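Local coordinates for protein CMP-sialic acid transporter 1 (Zea mays, PDB 6I1R) that probably carries CMP-sialic acid from the cytoplasm into the Golgi and binds CMP in an outward-facing conformation, at residues L93-P98 / P159-L164; N106-T111 / C171-A176; T112-R117 / I127-I132; V133-G138 / I297-M302. The protein carries 5 engineered substitutions. All coordinates share one frame; numbering follows the deposited sequence.

Contact 1: L93-P98 / P159-L164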
loop_
_atom_site.group_PDB
_atom_site.type_symbol
_atom_site.label_atom_id
_atom_site.label_comp_id
_atom_site.label_asym_id
_atom_site.label_seq_id
_atom_site.Cartn_x
_atom_site.Cartn_y
_atom_site.Cartn_z
ATOM N N LEU B 93 10.458 1.799 9.859
ATOM C CA LEU B 93 10.011 0.810 8.866
ATOM C C LEU B 93 11.077 0.571 7.786
ATOM O O LEU B 93 10.956 -0.395 7.034
ATOM C CB LEU B 93 8.700 1.294 8.235
ATOM C CG LEU B 93 7.463 1.218 9.132
ATOM C CD1 LEU B 93 6.361 2.131 8.617
ATOM C CD2 LEU B 93 6.957 -0.212 9.250
ATOM N N THR B 94 12.103 1.423 7.686
ATOM C CA THR B 94 13.187 1.193 6.718
ATOM C C THR B 94 14.269 0.290 7.328
ATOM O O THR B 94 15.266 0.011 6.666
ATOM C CB THR B 94 13.792 2.507 6.203
ATOM O OG1 THR B 94 14.590 3.094 7.231
ATOM C CG2 THR B 94 12.746 3.498 5.740
ATOM N N TYR B 95 14.094 -0.156 8.573
ATOM C CA TYR B 95 14.981 -1.167 9.162
ATOM C C TYR B 95 14.206 -2.448 9.506
ATOM O O TYR B 95 14.800 -3.525 9.529
ATOM C CB TYR B 95 15.676 -0.621 10.412
ATOM C CG TYR B 95 16.590 0.555 10.173
ATOM C CD1 TYR B 95 16.097 1.851 10.168
ATOM C CD2 TYR B 95 17.949 0.379 9.968
ATOM C CE1 TYR B 95 16.930 2.939 9.959
ATOM C CE2 TYR B 95 18.796 1.457 9.757
ATOM C CZ TYR B 95 18.285 2.743 9.753
ATOM O OH TYR B 95 19.107 3.812 9.546
ATOM N N VAL B 96 12.901 -2.350 9.770
ATOM C CA VAL B 96 12.130 -3.497 10.264
ATOM C C VAL B 96 10.903 -3.717 9.371
ATOM O O VAL B 96 10.341 -2.770 8.816
ATOM C CB VAL B 96 11.713 -3.314 11.737
ATOM C CG1 VAL B 96 12.918 -3.181 12.655
ATOM C CG2 VAL B 96 10.762 -2.140 11.929
ATOM N N ASP B 97 10.499 -4.979 9.253
ATOM C CA ASP B 97 9.219 -5.331 8.631
ATOM C C ASP B 97 8.086 -4.777 9.506
ATOM O O ASP B 97 8.272 -4.607 10.710
ATOM C CB ASP B 97 9.086 -6.843 8.419
ATOM C CG ASP B 97 9.440 -7.693 9.630
ATOM O OD1 ASP B 97 8.894 -7.422 10.719
ATOM O OD2 ASP B 97 10.258 -8.623 9.475
ATOM N N PRO B 98 6.914 -4.488 8.907
ATOM C CA PRO B 98 5.799 -3.886 9.661
ATOM C C PRO B 98 5.303 -4.735 10.845
ATOM O O PRO B 98 4.739 -4.179 11.786
ATOM C CB PRO B 98 4.667 -3.717 8.636
ATOM C CG PRO B 98 5.393 -3.623 7.325
ATOM C CD PRO B 98 6.540 -4.596 7.489
ATOM N N PRO B 159 18.286 -4.769 12.599
ATOM C CA PRO B 159 19.327 -3.771 12.880
ATOM C C PRO B 159 19.061 -3.003 14.184
ATOM O O PRO B 159 17.907 -2.860 14.598
ATOM C CB PRO B 159 19.307 -2.796 11.694
ATOM C CG PRO B 159 18.647 -3.579 10.595
ATOM C CD PRO B 159 17.640 -4.447 11.318
ATOM N N LEU B 160 20.131 -2.510 14.802
ATOM C CA LEU B 160 20.037 -1.799 16.077
ATOM C C LEU B 160 19.157 -0.554 15.910
ATOM O O LEU B 160 18.323 -0.269 16.769
ATOM C CB LEU B 160 21.445 -1.421 16.552
ATOM C CG LEU B 160 21.526 -0.756 17.925
ATOM C CD1 LEU B 160 21.145 -1.729 19.031
ATOM C CD2 LEU B 160 22.916 -0.195 18.175
ATOM N N GLU B 161 19.353 0.171 14.806
ATOM C CA GLU B 161 18.577 1.380 14.498
ATOM C C GLU B 161 17.078 1.091 14.634
ATOM O O GLU B 161 16.341 1.870 15.236
ATOM C CB GLU B 161 18.866 1.872 13.077
ATOM C CG GLU B 161 20.184 2.614 12.932
ATOM C CD GLU B 161 21.355 1.762 12.472
ATOM O OE1 GLU B 161 21.319 0.533 12.694
ATOM O OE2 GLU B 161 22.303 2.331 11.895
ATOM N N GLY B 162 16.644 -0.025 14.053
ATOM C CA GLY B 162 15.250 -0.438 14.115
ATOM C C GLY B 162 14.755 -0.516 15.547
ATOM O O GLY B 162 13.751 0.102 15.896
ATOM N N TYR B 163 15.482 -1.258 16.375
ATOM C CA TYR B 163 15.104 -1.458 17.771
ATOM C C TYR B 163 15.145 -0.120 18.520
ATOM O O TYR B 163 14.233 0.183 19.286
ATOM C CB TYR B 163 15.998 -2.518 18.421
ATOM C CG TYR B 163 15.691 -3.928 17.981
ATOM C CD1 TYR B 163 14.517 -4.552 18.371
ATOM C CD2 TYR B 163 16.560 -4.637 17.167
ATOM C CE1 TYR B 163 14.214 -5.843 17.968
ATOM C CE2 TYR B 163 16.275 -5.931 16.758
ATOM C CZ TYR B 163 15.097 -6.535 17.159
ATOM O OH TYR B 163 14.798 -7.806 16.760
ATOM N N LEU B 164 16.177 0.682 18.278
ATOM C CA LEU B 164 16.343 1.946 19.000
ATOM C C LEU B 164 15.216 2.916 18.618
ATOM O O LEU B 164 14.677 3.603 19.486
ATOM C CB LEU B 164 17.722 2.541 18.689
ATOM C CG LEU B 164 18.381 3.299 19.841
ATOM C CD1 LEU B 164 18.909 2.332 20.890
ATOM C CD2 LEU B 164 19.501 4.197 19.339
#
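With chi1 of -63° the ring of Tyr95 stands beside its own backbone N, anti to the carbonyl carbon, and is carried out of the loop toward the first turn of helix 160-186. Glu161 has the same kind of first torsion, and a bend at chi2 lets its chain cross the ring obliquely. The CB of Glu161 then sits 3.4 Å from the centroid of the Tyr95 ring, only 15° off the normal, so the meeting is a CH-pi contact over one face. Farther out, CG of Glu161 is 3.7 Å from Tyr95 CE2, and the carboxylate lies nearly flat relative to the ring, the two planes 18° apart. Beside this CH-pi pair Pro159, the N-cap residue of the helix, brings its CB within 3.9 Å of Tyr95 CD2, and its CD lies 3.5 Å from Tyr95 O. Gly162 lets the loop and the helix come close: Gly162 CA is 3.7 Å from Tyr95 CB, and Gly162 CA is 3.9 Å from Val96 CG1. An alanine in place of Tyr95 would remove the ring and would probably leave Glu161 CB and Pro159 without their apolar partner across this contact. Tyr95 also packs on Leu221 of the second subunit, and Thr94 OG1 is hydrogen-bonded to Gly222 N of that subunit. Asp97 caps helix 98-104, and its OD1 is hydrogen-bonded to Ser99 OG and Thr100 OG1. The whole is a packing of an interhelical loop on a helix N-terminus, set at the subunit interface of a helical nucleotide-sugar transporter.

Contact 2: N106-T111 / C171-A176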
loop_
_atom_site.group_PDB
_atom_site.type_symbol
_atom_site.label_atom_id
_atom_site.label_comp_id
_atom_site.label_asym_id
_atom_site.label_seq_id
_atom_site.Cartn_x
_atom_site.Cartn_y
_atom_site.Cartn_z
ATOM N N ASN B 106 3.641 -2.254 21.333
ATOM C CA ASN B 106 3.089 -2.514 22.671
ATOM C C ASN B 106 3.962 -1.872 23.759
ATOM O O ASN B 106 3.645 -1.992 24.945
ATOM C CB ASN B 106 2.938 -4.012 22.944
ATOM C CG ASN B 106 2.044 -4.706 21.941
ATOM O OD1 ASN B 106 0.905 -4.295 21.731
ATOM N ND2 ASN B 106 2.551 -5.756 21.319
ATOM N N LEU B 107 5.050 -1.203 23.380
ATOM C CA LEU B 107 5.913 -0.542 24.359
ATOM C C LEU B 107 5.281 0.787 24.800
ATOM O O LEU B 107 5.621 1.309 25.862
ATOM C CB LEU B 107 7.306 -0.325 23.754
ATOM C CG LEU B 107 8.472 -0.548 24.716
ATOM C CD1 LEU B 107 8.782 -2.031 24.851
ATOM C CD2 LEU B 107 9.707 0.215 24.266
ATOM N N LYS B 108 4.368 1.333 23.998
ATOM C CA LYS B 108 3.676 2.579 24.363
ATOM C C LYS B 108 2.897 2.388 25.671
ATOM O O LYS B 108 2.669 3.350 26.399
ATOM C CB LYS B 108 2.730 3.051 23.255
ATOM C CG LYS B 108 1.772 2.002 22.722
ATOM C CD LYS B 108 0.748 2.566 21.789
ATOM C CE LYS B 108 -0.604 1.940 22.018
ATOM N NZ LYS B 108 -1.616 2.428 21.052
ATOM N N ILE B 109 2.484 1.155 25.950
ATOM C CA ILE B 109 1.736 0.843 27.168
ATOM C C ILE B 109 2.622 1.113 28.393
ATOM O O ILE B 109 2.149 1.681 29.380
ATOM C CB ILE B 109 1.203 -0.606 27.132
ATOM C CG1 ILE B 109 0.159 -0.793 26.027
ATOM C CG2 ILE B 109 0.655 -1.023 28.491
ATOM C CD1 ILE B 109 -0.057 -2.232 25.614
ATOM N N VAL B 110 3.895 0.722 28.331
ATOM C CA VAL B 110 4.806 0.909 29.474
ATOM C C VAL B 110 5.335 2.351 29.482
ATOM O O VAL B 110 5.536 2.919 30.556
ATOM C CB VAL B 110 5.952 -0.126 29.497
ATOM C CG1 VAL B 110 5.418 -1.547 29.593
ATOM C CG2 VAL B 110 6.903 0.001 28.315
ATOM N N THR B 111 5.550 2.944 28.306
ATOM C CA THR B 111 6.034 4.328 28.234
ATOM C C THR B 111 4.936 5.297 28.695
ATOM O O THR B 111 5.257 6.294 29.341
ATOM C CB THR B 111 6.549 4.694 26.836
ATOM O OG1 THR B 111 5.568 4.308 25.877
ATOM C CG2 THR B 111 7.874 4.042 26.504
ATOM N N CYS B 171 8.092 6.257 23.133
ATOM C CA CYS B 171 8.256 7.339 24.109
ATOM C C CYS B 171 7.551 8.612 23.622
ATOM O O CYS B 171 6.909 9.308 24.409
ATOM C CB CYS B 171 9.730 7.634 24.359
ATOM S SG CYS B 171 10.662 6.195 24.947
ATOM N N LEU B 172 7.678 8.905 22.330
ATOM C CA LEU B 172 7.028 10.073 21.729
ATOM C C LEU B 172 5.508 9.865 21.715
ATOM O O LEU B 172 4.751 10.751 22.121
ATOM C CB LEU B 172 7.569 10.281 20.311
ATOM C CG LEU B 172 9.032 10.718 20.224
ATOM C CD1 LEU B 172 9.580 10.498 18.824
ATOM C CD2 LEU B 172 9.191 12.173 20.640
ATOM N N SER B 173 5.074 8.697 21.245
ATOM C CA SER B 173 3.654 8.341 21.240
ATOM C C SER B 173 3.045 8.614 22.619
ATOM O O SER B 173 2.038 9.313 22.739
ATOM C CB SER B 173 3.456 6.903 20.835
ATOM O OG SER B 173 2.098 6.515 20.992
ATOM N N ALA B 174 3.681 8.058 23.647
ATOM C CA ALA B 174 3.242 8.230 25.030
ATOM C C ALA B 174 3.265 9.715 25.412
ATOM O O ALA B 174 2.291 10.230 25.960
ATOM C CB ALA B 174 4.119 7.418 25.950
ATOM N N LEU B 175 4.374 10.388 25.114
ATOM C CA LEU B 175 4.550 11.798 25.483
ATOM C C LEU B 175 3.391 12.633 24.924
ATOM O O LEU B 175 2.854 13.493 25.626
ATOM C CB LEU B 175 5.900 12.295 24.955
ATOM C CG LEU B 175 6.226 13.761 25.235
ATOM C CD1 LEU B 175 6.241 14.044 26.730
ATOM C CD2 LEU B 175 7.556 14.148 24.607
ATOM N N ALA B 176 3.008 12.367 23.676
ATOM C CA ALA B 176 1.923 13.100 23.017
ATOM C C ALA B 176 0.632 12.965 23.832
ATOM O O ALA B 176 0.019 13.967 24.214
ATOM C CB ALA B 176 1.731 12.590 21.609
#
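The close part of this contact is a single threonine set against a helix face, and the rest is slack. Thr111 takes chi1 of 49°, placing OG1 between its backbone N and carbonyl carbon, and points its CB toward helix 160-186. There Thr111 OG1 comes 3.4 Å from the CB of Ala174, whose small methyl also lies 3.8 Å from Thr111 CB. The other branch, CG2 of Thr111, leans along the helix to Cys171 SG at 3.9 Å. The single hydroxyl proton of this buried threonine has two main-chain carbonyls within reach, Leu107 O, 3.0 Å from Thr111 OG1, and Ala170 O, and can serve either. One turn away the fit loosens. Lys108 CB approaches Ser173 OG no nearer than 4.2 Å, and the long lysine chain, bent at chi3, leads its end away from helix 160-186. No hydrogen bond crosses between residues 106-111 and 171-176. Around this pair, His85 of helix 76-92 touches Ser173, Ile109 packs into helix 126-143 on the far side from Ala174, and Thr266 of helix 259-279 meets Lys108.

Contact 3: T112-R117 / I127-I132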
loop_
_atom_site.group_PDB
_atom_site.type_symbol
_atom_site.label_atom_id
_atom_site.label_comp_id
_atom_site.label_asym_id
_atom_site.label_seq_id
_atom_site.Cartn_x
_atom_site.Cartn_y
_atom_site.Cartn_z
ATOM N N THR B 112 3.662 5.033 28.381
ATOM C CA THR B 112 2.590 5.866 28.956
ATOM C C THR B 112 2.589 5.660 30.473
ATOM O O THR B 112 2.535 6.624 31.228
ATOM C CB THR B 112 1.195 5.587 28.373
ATOM O OG1 THR B 112 0.829 4.230 28.625
ATOM C CG2 THR B 112 1.095 5.884 26.893
ATOM N N GLY B 113 2.677 4.402 30.897
ATOM C CA GLY B 113 2.793 4.069 32.311
ATOM C C GLY B 113 3.803 4.955 33.020
ATOM O O GLY B 113 3.464 5.629 33.987
ATOM N N ILE B 114 5.030 4.981 32.504
ATOM C CA ILE B 114 6.143 5.700 33.141
ATOM C C ILE B 114 5.856 7.209 33.138
ATOM O O ILE B 114 5.971 7.856 34.175
ATOM C CB ILE B 114 7.482 5.363 32.451
ATOM C CG1 ILE B 114 7.882 3.901 32.674
ATOM C CG2 ILE B 114 8.583 6.316 32.898
ATOM C CD1 ILE B 114 8.828 3.353 31.632
ATOM N N LEU B 115 5.486 7.759 31.983
ATOM C CA LEU B 115 5.275 9.211 31.852
ATOM C C LEU B 115 4.044 9.649 32.659
ATOM O O LEU B 115 3.993 10.784 33.137
ATOM C CB LEU B 115 5.135 9.577 30.370
ATOM C CG LEU B 115 6.449 9.674 29.594
ATOM C CD1 LEU B 115 6.205 9.606 28.095
ATOM C CD2 LEU B 115 7.203 10.946 29.954
ATOM N N PHE B 116 3.064 8.760 32.811
ATOM C CA PHE B 116 1.932 8.993 33.715
ATOM C C PHE B 116 2.466 9.384 35.099
ATOM O O PHE B 116 2.024 10.365 35.697
ATOM C CB PHE B 116 1.050 7.744 33.807
ATOM C CG PHE B 116 -0.375 7.989 34.234
ATOM C CD1 PHE B 116 -1.236 8.716 33.427
ATOM C CD2 PHE B 116 -0.865 7.470 35.423
ATOM C CE1 PHE B 116 -2.550 8.936 33.809
ATOM C CE2 PHE B 116 -2.181 7.688 35.802
ATOM C CZ PHE B 116 -3.022 8.417 34.994
ATOM N N ARG B 117 3.431 8.605 35.579
ATOM C CA ARG B 117 4.078 8.848 36.866
ATOM C C ARG B 117 4.958 10.102 36.785
ATOM O O ARG B 117 4.897 10.952 37.668
ATOM C CB ARG B 117 4.923 7.635 37.273
ATOM C CG ARG B 117 5.838 7.878 38.464
ATOM C CD ARG B 117 5.077 7.797 39.772
ATOM N NE ARG B 117 4.891 6.407 40.151
ATOM C CZ ARG B 117 4.410 5.986 41.312
ATOM N NH1 ARG B 117 3.284 6.474 41.801
ATOM N NH2 ARG B 117 5.078 5.068 41.984
ATOM N N ILE B 127 0.547 -3.514 42.332
ATOM C CA ILE B 127 -0.437 -4.349 41.628
ATOM C C ILE B 127 -0.815 -3.687 40.296
ATOM O O ILE B 127 -0.990 -4.376 39.287
ATOM C CB ILE B 127 -1.681 -4.626 42.504
ATOM C CG1 ILE B 127 -2.676 -5.562 41.812
ATOM C CG2 ILE B 127 -2.367 -3.339 42.939
ATOM C CD1 ILE B 127 -2.079 -6.865 41.345
ATOM N N GLN B 128 -0.949 -2.362 40.306
ATOM C CA GLN B 128 -1.319 -1.610 39.108
ATOM C C GLN B 128 -0.148 -1.619 38.119
ATOM O O GLN B 128 -0.350 -1.858 36.931
ATOM C CB GLN B 128 -1.737 -0.184 39.476
ATOM C CG GLN B 128 -3.186 -0.083 39.933
ATOM C CD GLN B 128 -3.518 1.238 40.584
ATOM O OE1 GLN B 128 -2.641 1.987 41.010
ATOM N NE2 GLN B 128 -4.805 1.528 40.681
ATOM N N TRP B 129 1.063 -1.377 38.614
ATOM C CA TRP B 129 2.262 -1.408 37.769
ATOM C C TRP B 129 2.400 -2.780 37.098
ATOM O O TRP B 129 2.757 -2.870 35.921
ATOM C CB TRP B 129 3.519 -1.046 38.574
ATOM C CG TRP B 129 3.932 0.382 38.407
ATOM C CD1 TRP B 129 3.856 1.384 39.331
ATOM C CD2 TRP B 129 4.471 0.977 37.215
ATOM N NE1 TRP B 129 4.319 2.558 38.799
ATOM C CE2 TRP B 129 4.703 2.340 37.502
ATOM C CE3 TRP B 129 4.782 0.490 35.939
ATOM C CZ2 TRP B 129 5.233 3.216 36.555
ATOM C CZ3 TRP B 129 5.307 1.357 35.006
ATOM C CH2 TRP B 129 5.529 2.701 35.313
ATOM N N MET B 130 2.105 -3.835 37.849
ATOM C CA MET B 130 2.190 -5.193 37.330
ATOM C C MET B 130 1.094 -5.422 36.279
ATOM O O MET B 130 1.287 -6.209 35.351
ATOM C CB MET B 130 2.071 -6.211 38.467
ATOM C CG MET B 130 3.365 -6.355 39.255
ATOM S SD MET B 130 3.128 -6.689 41.015
ATOM C CE MET B 130 2.110 -8.156 40.926
ATOM N N ALA B 131 -0.032 -4.722 36.409
ATOM C CA ALA B 131 -1.122 -4.804 35.429
ATOM C C ALA B 131 -0.714 -4.109 34.123
ATOM O O ALA B 131 -0.949 -4.645 33.037
ATOM C CB ALA B 131 -2.382 -4.203 36.003
ATOM N N ILE B 132 -0.104 -2.928 34.233
ATOM C CA ILE B 132 0.337 -2.179 33.047
ATOM C C ILE B 132 1.282 -3.077 32.239
ATOM O O ILE B 132 1.111 -3.240 31.030
ATOM C CB ILE B 132 1.012 -0.839 33.419
ATOM C CG1 ILE B 132 0.152 0.032 34.342
ATOM C CG2 ILE B 132 1.415 -0.074 32.164
ATOM C CD1 ILE B 132 -1.247 0.298 33.835
#
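Residues 112-117 and 127-132 run roughly antiparallel with a marked splay, the axes of the two short segments at 145° and 11.1 Å from each other at closest approach. They are the two arms of a helical hairpin, formed by helices 108-118 and 126-143, which follow each other in the chain of this transporter. The backbones come nearest where Gly113 CA lies 6.8 Å from Ile132 CA. The wide gap between the arms is bridged mainly by one side chain. Trp129, with chi1 of -99°, swings its indole across to the other helix, and the far corner of the six-membered ring does the touching. Trp129 CH2 rests 3.6 Å from Gly113 C, the carbonyl carbon, and Trp129 CH2 is 3.7 Å from Ile114 CG1, the isoleucine crossing the indole at about a right angle. Because Gly113 has no side chain, the ring can reach the main chain itself. On the inner side of the hairpin Ile132 adds a looser touch, its CG2 4.4 Å from Gly113 CA. A small residue such as alanine in place of Trp129 would take away the bridging ring and would probably leave the two arms in much poorer contact. Arg117, bent at chi2 and chi3, reaches on toward the turn of the hairpin, with NH1 making a weak hydrogen bond to Arg122 O. The indole nitrogen lies over one face of the guanidinium, whose plane is inclined 62° to the ring, and Arg117 NE stands at the indole edge, 4.1 Å from Trp129 NE1.

Contact 4: V133-G138 / I297-M302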
loop_
_atom_site.group_PDB
_atom_site.type_symbol
_atom_site.label_atom_id
_atom_site.label_comp_id
_atom_site.label_asym_id
_atom_site.label_seq_id
_atom_site.Cartn_x
_atom_site.Cartn_y
_atom_site.Cartn_z
ATOM N N VAL B 133 2.260 -3.669 32.922
ATOM C CA VAL B 133 3.223 -4.556 32.272
ATOM C C VAL B 133 2.465 -5.741 31.664
ATOM O O VAL B 133 2.634 -6.048 30.484
ATOM C CB VAL B 133 4.324 -5.024 33.248
ATOM C CG1 VAL B 133 5.192 -6.117 32.639
ATOM C CG2 VAL B 133 5.191 -3.865 33.720
ATOM N N LEU B 134 1.615 -6.387 32.458
ATOM C CA LEU B 134 0.874 -7.552 31.970
ATOM C C LEU B 134 0.115 -7.202 30.687
ATOM O O LEU B 134 0.045 -8.030 29.783
ATOM C CB LEU B 134 -0.099 -8.057 33.037
ATOM C CG LEU B 134 0.405 -9.211 33.900
ATOM C CD1 LEU B 134 -0.634 -9.564 34.945
ATOM C CD2 LEU B 134 0.749 -10.431 33.058
ATOM N N LEU B 135 -0.448 -5.997 30.616
ATOM C CA LEU B 135 -1.203 -5.580 29.432
ATOM C C LEU B 135 -0.279 -5.577 28.209
ATOM O O LEU B 135 -0.625 -6.134 27.166
ATOM C CB LEU B 135 -1.808 -4.192 29.665
ATOM C CG LEU B 135 -2.748 -3.695 28.566
ATOM C CD1 LEU B 135 -4.023 -4.524 28.521
ATOM C CD2 LEU B 135 -3.077 -2.223 28.756
ATOM N N ALA B 136 0.884 -4.946 28.350
ATOM C CA ALA B 136 1.867 -4.872 27.270
ATOM C C ALA B 136 2.320 -6.282 26.874
ATOM O O ALA B 136 2.443 -6.585 25.688
ATOM C CB ALA B 136 3.038 -4.022 27.699
ATOM N N VAL B 137 2.563 -7.129 27.870
ATOM C CA VAL B 137 3.018 -8.498 27.627
ATOM C C VAL B 137 1.886 -9.295 26.961
ATOM O O VAL B 137 2.144 -10.089 26.059
ATOM C CB VAL B 137 3.499 -9.171 28.929
ATOM C CG1 VAL B 137 3.747 -10.659 28.739
ATOM C CG2 VAL B 137 4.741 -8.497 29.492
ATOM N N GLY B 138 0.647 -9.079 27.399
ATOM C CA GLY B 138 -0.507 -9.842 26.910
ATOM C C GLY B 138 -0.847 -9.534 25.461
ATOM O O GLY B 138 -1.266 -10.421 24.712
ATOM N N ILE B 297 -7.416 -9.911 30.132
ATOM C CA ILE B 297 -8.598 -9.909 31.009
ATOM C C ILE B 297 -8.139 -9.832 32.472
ATOM O O ILE B 297 -8.726 -9.100 33.270
ATOM C CB ILE B 297 -9.498 -11.136 30.747
ATOM C CG1 ILE B 297 -10.253 -11.003 29.421
ATOM C CG2 ILE B 297 -10.452 -11.376 31.910
ATOM C CD1 ILE B 297 -10.995 -12.252 28.999
ATOM N N ILE B 298 -7.096 -10.584 32.816
ATOM C CA ILE B 298 -6.561 -10.583 34.183
ATOM C C ILE B 298 -5.864 -9.242 34.449
ATOM O O ILE B 298 -5.977 -8.700 35.546
ATOM C CB ILE B 298 -5.637 -11.798 34.418
ATOM C CG1 ILE B 298 -6.456 -13.061 34.697
ATOM C CG2 ILE B 298 -4.627 -11.525 35.527
ATOM C CD1 ILE B 298 -5.673 -14.348 34.598
ATOM N N SER B 299 -5.156 -8.707 33.457
ATOM C CA SER B 299 -4.538 -7.384 33.588
ATOM C C SER B 299 -5.614 -6.312 33.820
ATOM O O SER B 299 -5.362 -5.323 34.510
ATOM C CB SER B 299 -3.691 -7.047 32.390
ATOM O OG SER B 299 -3.078 -5.777 32.552
ATOM N N LEU B 300 -6.797 -6.502 33.238
ATOM C CA LEU B 300 -7.908 -5.566 33.431
ATOM C C LEU B 300 -8.356 -5.617 34.896
ATOM O O LEU B 300 -8.415 -4.591 35.576
ATOM C CB LEU B 300 -9.060 -5.935 32.490
ATOM C CG LEU B 300 -10.154 -4.879 32.335
ATOM C CD1 LEU B 300 -9.863 -3.957 31.159
ATOM C CD2 LEU B 300 -11.519 -5.531 32.165
ATOM N N GLN B 301 -8.649 -6.824 35.370
ATOM C CA GLN B 301 -9.129 -7.034 36.732
ATOM C C GLN B 301 -8.129 -6.424 37.726
ATOM O O GLN B 301 -8.512 -5.622 38.570
ATOM C CB GLN B 301 -9.355 -8.525 36.987
ATOM C CG GLN B 301 -10.550 -9.091 36.230
ATOM C CD GLN B 301 -10.770 -10.559 36.498
ATOM O OE1 GLN B 301 -9.827 -11.337 36.630
ATOM N NE2 GLN B 301 -12.031 -10.953 36.572
ATOM N N MET B 302 -6.854 -6.777 37.595
ATOM C CA MET B 302 -5.811 -6.286 38.506
ATOM C C MET B 302 -5.895 -4.761 38.641
ATOM O O MET B 302 -5.908 -4.237 39.754
ATOM C CB MET B 302 -4.411 -6.662 38.008
ATOM C CG MET B 302 -4.087 -8.122 38.208
ATOM S SD MET B 302 -2.660 -8.707 37.278
ATOM C CE MET B 302 -1.345 -7.719 37.990
#
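Leu134 and Met302 meet at about a right angle, and this crossing sets the outer flank of the contact between two antiparallel helices. Met302 keeps CG anti to its carbonyl carbon and bends only at chi3, so that both SD and CE face the leucine: Leu134 CD1 is 3.2 Å from SD and 3.6 Å from CE. The same CD1 makes a looser touch with Ile298 CG2, at 4.5 Å. Between the helices sits Ser299, with OG anti to its backbone N (chi1 -179°) and its CB directed at helix 126-143. Its CB packs 3.8 Å from Leu134 CB, while its OG lies 3.5 Å from Leu135 CB. Although this hydroxyl is near Leu135 N, the angle is poor and no hydrogen bond forms there; its bond goes to Ala131 O, one turn earlier on helix 126-143. That link satisfies a buried hydroxyl with a main-chain carbonyl of the facing helix. Leu135 sends its side chain, CG anti to the backbone N, off to the flank where Tyr264 of helix 259-279 packs against it, and the Tyr264 hydroxyl bonds to Ser299 O. The axes of segments 133-138 and 297-302 approach to 8.6 Å at an angle of 166°, a close antiparallel packing of helices 126-143 and 287-304 with a small serine at the crossing, within the helix bundle of a nucleotide-sugar transporter.

How the contacts relate
Contacts 2, 3 and 4 form a continuous run through the bundle: the centres of contacts 2 and 3 and of contacts 3 and 4 are each about 11 Å apart, and all three touch. Helix 108-118 serves both contact 2 and contact 3, helix 126-143 both contact 3 and contact 4. Ile109 joins them further, its O meeting Ile132 CG2 at 3.4 Å while its side chain packs on Leu135 and Ala136. Contact 1 stands apart, its centre about 17 Å from that of contact 2, although both use helix 160-186. Contact 2 lies close to the pocket: the Ser173 side chain is about 9 Å from the bound CMP, and Ala176 packs on the pocket residue Tyr82.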